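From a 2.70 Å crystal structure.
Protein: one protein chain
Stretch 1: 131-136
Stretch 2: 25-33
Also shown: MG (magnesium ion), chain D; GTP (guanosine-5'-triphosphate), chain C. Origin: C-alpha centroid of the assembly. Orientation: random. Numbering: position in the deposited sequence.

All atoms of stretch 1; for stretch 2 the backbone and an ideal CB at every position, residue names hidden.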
# COMPACT_ATOMS: atom_id res chain seq x y z
N VAL A 131 -7.18 5.14 5.11
CA VAL A 131 -8.47 5.17 4.43
C VAL A 131 -9.42 6.01 5.28
O VAL A 131 -9.63 5.73 6.47
CB VAL A 131 -9.03 3.76 4.20
CG1 VAL A 131 -10.35 3.85 3.47
CG2 VAL A 131 -8.05 2.93 3.40
N CYS A 132 -9.99 7.03 4.68
CA CYS A 132 -10.94 7.89 5.37
C CYS A 132 -12.32 7.72 4.77
O CYS A 132 -12.56 8.07 3.60
CB CYS A 132 -10.49 9.36 5.32
SG CYS A 132 -8.86 9.61 6.05
N ALA A 133 -13.21 7.14 5.57
CA ALA A 133 -14.63 7.05 5.26
C ALA A 133 -15.22 8.37 5.74
O ALA A 133 -15.51 8.53 6.93
CB ALA A 133 -15.26 5.84 5.94
N ASN A 134 -15.37 9.31 4.83
CA ASN A 134 -15.59 10.70 5.19
C ASN A 134 -17.06 11.08 5.11
O ASN A 134 -17.87 10.39 4.48
CB ASN A 134 -14.78 11.62 4.28
CG ASN A 134 -14.61 12.99 4.87
OD1 ASN A 134 -14.42 13.14 6.09
ND2 ASN A 134 -14.69 14.02 4.02
N LYS A 135 -17.38 12.20 5.77
CA LYS A 135 -18.72 12.82 5.78
C LYS A 135 -19.72 12.01 6.60
O LYS A 135 -20.92 12.00 6.28
CB LYS A 135 -19.27 13.04 4.36
CG LYS A 135 -18.33 13.74 3.41
CD LYS A 135 -19.09 14.28 2.23
CE LYS A 135 -18.18 15.07 1.32
NZ LYS A 135 -18.78 15.25 -0.02
N ILE A 136 -19.26 11.36 7.67
CA ILE A 136 -20.14 10.64 8.57
C ILE A 136 -21.15 11.57 9.25
O ILE A 136 -22.15 11.10 9.80
CB ILE A 136 -19.31 9.88 9.63
CG1 ILE A 136 -18.37 10.81 10.38
CG2 ILE A 136 -18.50 8.78 8.97
CD1 ILE A 136 -17.52 10.07 11.42
N UNK A 25 -13.70 12.85 -6.97
CA UNK A 25 -14.01 14.26 -6.77
C UNK A 25 -15.12 14.44 -5.74
O UNK A 25 -16.01 13.58 -5.60
CB UNK A 25 -14.41 14.91 -8.10
N UNK A 26 -15.07 15.56 -5.01
CA UNK A 26 -16.08 16.00 -4.04
C UNK A 26 -16.09 15.15 -2.79
O UNK A 26 -16.97 15.30 -1.94
CB UNK A 26 -17.47 15.98 -4.68
N UNK A 27 -15.13 14.25 -2.65
CA UNK A 27 -15.11 13.31 -1.55
C UNK A 27 -14.60 13.94 -0.25
O UNK A 27 -14.96 13.47 0.83
CB UNK A 27 -14.24 12.10 -1.92
N UNK A 28 -13.84 15.03 -0.32
CA UNK A 28 -13.35 15.71 0.86
C UNK A 28 -11.84 15.68 1.09
O UNK A 28 -11.40 15.89 2.23
CB UNK A 28 -14.04 15.10 2.08
N UNK A 29 -11.03 15.42 0.06
CA UNK A 29 -9.59 15.29 0.26
C UNK A 29 -8.99 16.61 0.72
O UNK A 29 -8.29 16.68 1.74
CB UNK A 29 -8.91 14.82 -1.03
N UNK A 30 -9.28 17.68 -0.01
CA UNK A 30 -8.76 18.98 0.39
C UNK A 30 -9.23 19.37 1.79
O UNK A 30 -8.44 19.89 2.59
CB UNK A 30 -9.18 20.05 -0.62
N UNK A 31 -10.51 19.09 2.12
CA UNK A 31 -11.03 19.61 3.38
C UNK A 31 -10.57 18.79 4.57
O UNK A 31 -10.36 19.36 5.65
CB UNK A 31 -12.56 19.65 3.34
N UNK A 32 -10.29 17.50 4.40
CA UNK A 32 -9.61 16.76 5.46
C UNK A 32 -8.25 17.39 5.75
O UNK A 32 -7.90 17.64 6.91
CB UNK A 32 -9.45 15.29 5.07
N UNK A 33 -7.49 17.72 4.70
CA UNK A 33 -6.15 18.25 4.93
C UNK A 33 -6.23 19.64 5.56
O UNK A 33 -5.59 19.92 6.58
CB UNK A 33 -5.36 18.30 3.62
MG MG D . -9.51 18.77 -3.54
PG GTP C . -11.58 17.43 -5.58
O1G GTP C . -10.39 18.27 -5.20
O2G GTP C . -11.18 16.03 -5.97
O3G GTP C . -12.31 18.08 -6.74
O3B GTP C . -12.61 17.21 -4.34
PB GTP C . -12.13 17.00 -2.82
O1B GTP C . -11.93 15.54 -2.51
O2B GTP C . -10.88 17.76 -2.44
O3A GTP C . -13.42 17.48 -1.99
PA GTP C . -13.42 18.80 -1.08
O1A GTP C . -12.45 18.72 0.07
O2A GTP C . -13.14 20.03 -1.90
O5' GTP C . -14.95 18.78 -0.62
C5' GTP C . -15.97 18.69 -1.58
C4' GTP C . -17.23 19.29 -0.96
O4' GTP C . -17.63 18.45 0.09
C3' GTP C . -17.04 20.65 -0.35
O3' GTP C . -18.26 21.30 -0.58
C2' GTP C . -16.93 20.43 1.14
O2' GTP C . -17.54 21.43 1.93
C1' GTP C . -17.73 19.18 1.31
N9 GTP C . -17.21 18.35 2.40
C8 GTP C . -15.93 17.90 2.56
N7 GTP C . -15.89 17.13 3.68
C5 GTP C . -17.13 17.09 4.23
C6 GTP C . -17.63 16.46 5.35
O6 GTP C . -16.91 15.79 6.08
N1 GTP C . -18.98 16.58 5.65
C2 GTP C . -19.81 17.33 4.85
N2 GTP C . -21.09 17.43 5.18
N3 GTP C . -19.30 17.96 3.73
C4 GTP C . -17.98 17.85 3.43

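Position 25 lies beyond the reach of stretch 1: no atom of it comes within 5.5 Å of the ideal CB, so this contact sets no preference. The CA of 25 does sit 3.4 Å from GTP O2G, but that leaves the choice of side chain open. The deposited residue is Ala25.

At position 26 the CA-to-CB bond points sideways, and the ideal CB is 4.9 Å from Lys135 NZ. The phi/psi of 71/7 is left-handed, which glycine, asparagine or aspartate tolerate best, while a nearby ammonium would suit an acidic group. The backbone does the binding in any case: Lys135 NZ donates to the carbonyl O of 26 at 2.6 Å, and the N of 26 donates to GTP O3B at 3.0 Å. The residue is Glu26, whose OE1 is 5.2 Å from Lys135 NZ, too far for a salt bridge, so the hydrogen bond to Lys135 is through the main chain.

Position 27 turns its CB away from stretch 1, with no atom of stretch 1 within 5.5 Å, so many side chains would fit. Its carbonyl faces the strand instead: Asn134 ND2 donates to the O of 27 at 3.2 Å with a nearly straight N-H...O angle of 174°, and Lys135 CE lies 3.6 Å from the same O. The residue is Val27; its side chain stays 5.4 Å or more from stretch 1.

Position 28 is the most restrictive. An ideal CB would point toward stretch 1 and stand 2.3 Å from Asn134 ND2, a clash. Independently, phi/psi of 113/21 would jam a CB against the carbonyl O of 27. Both lines of evidence call for glycine, and Gly28 is found. Its CA can then approach Asn134 ND2 to 3.8 Å. It occupies the N-cap position, its N donates to GTP O1B at 3.0 Å, and its O accepts from the N of 32 at 2.9 Å, within the first helical turn.

Position 29 points away from stretch 1; the phosphates lie close enough for a long cationic side chain to reach. Lys29 NZ donates to GTP O2G and to GTP O1B, each at 2.8 Å.

Position 30 is out of reach of the strand but near the magnesium ion, which favours a small oxygen ligand such as serine or threonine. Ser30 OG binds MG at 2.0 Å.

Position 31 points toward stretch 1, yet no atom of stretch 1 lies within 5.5 Å of the ideal CB, so several small or medium residues could serve. Cys31 N donates to GTP O1A at 2.8 Å.

Position 32 also points toward the strand, its ideal CB 5.5 Å from Asn134 ND2. That gap, with the Cys132 side chain also facing the helix, suits a medium or long apolar group: leucine, isoleucine or methionine. Ile32, with chi1 m and chi2 t, extends CD1 to 3.9 Å from Cys132 CB, an apolar contact, and to 3.8 Å from Asn134 CG.

Position 33 is out of reach, leaving the choice open; it is Ile33.

Stretch 2 25-33: AEVGKSCII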
# COMPACT_ATOMS: atom_id res chain seq x y z
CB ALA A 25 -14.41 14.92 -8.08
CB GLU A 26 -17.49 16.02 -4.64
CG GLU A 26 -17.73 17.16 -5.59
CD GLU A 26 -19.18 17.60 -5.57
OE1 GLU A 26 -19.72 17.85 -4.46
OE2 GLU A 26 -19.77 17.69 -6.68
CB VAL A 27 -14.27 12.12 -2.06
CG1 VAL A 27 -13.61 11.39 -0.98
CG2 VAL A 27 -15.16 11.18 -2.85
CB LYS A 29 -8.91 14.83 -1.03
CG LYS A 29 -9.39 13.48 -1.53
CD LYS A 29 -8.64 13.03 -2.78
CE LYS A 29 -9.04 13.84 -4.01
NZ LYS A 29 -10.49 13.88 -4.26
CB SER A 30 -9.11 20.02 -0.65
OG SER A 30 -8.72 19.54 -1.90
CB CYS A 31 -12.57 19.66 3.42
SG CYS A 31 -13.47 20.70 2.28
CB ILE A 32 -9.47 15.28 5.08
CG1 ILE A 32 -10.82 14.57 5.18
CG2 ILE A 32 -8.48 14.61 6.00
CD1 ILE A 32 -10.79 13.17 4.60
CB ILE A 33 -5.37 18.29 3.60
CG1 ILE A 33 -5.08 16.86 3.13
CG2 ILE A 33 -4.10 19.12 3.75
CD1 ILE A 33 -4.79 16.75 1.64
O HOH W 1 -8.11 17.19 -3.58
O HOH W 2 -10.86 20.44 -3.36
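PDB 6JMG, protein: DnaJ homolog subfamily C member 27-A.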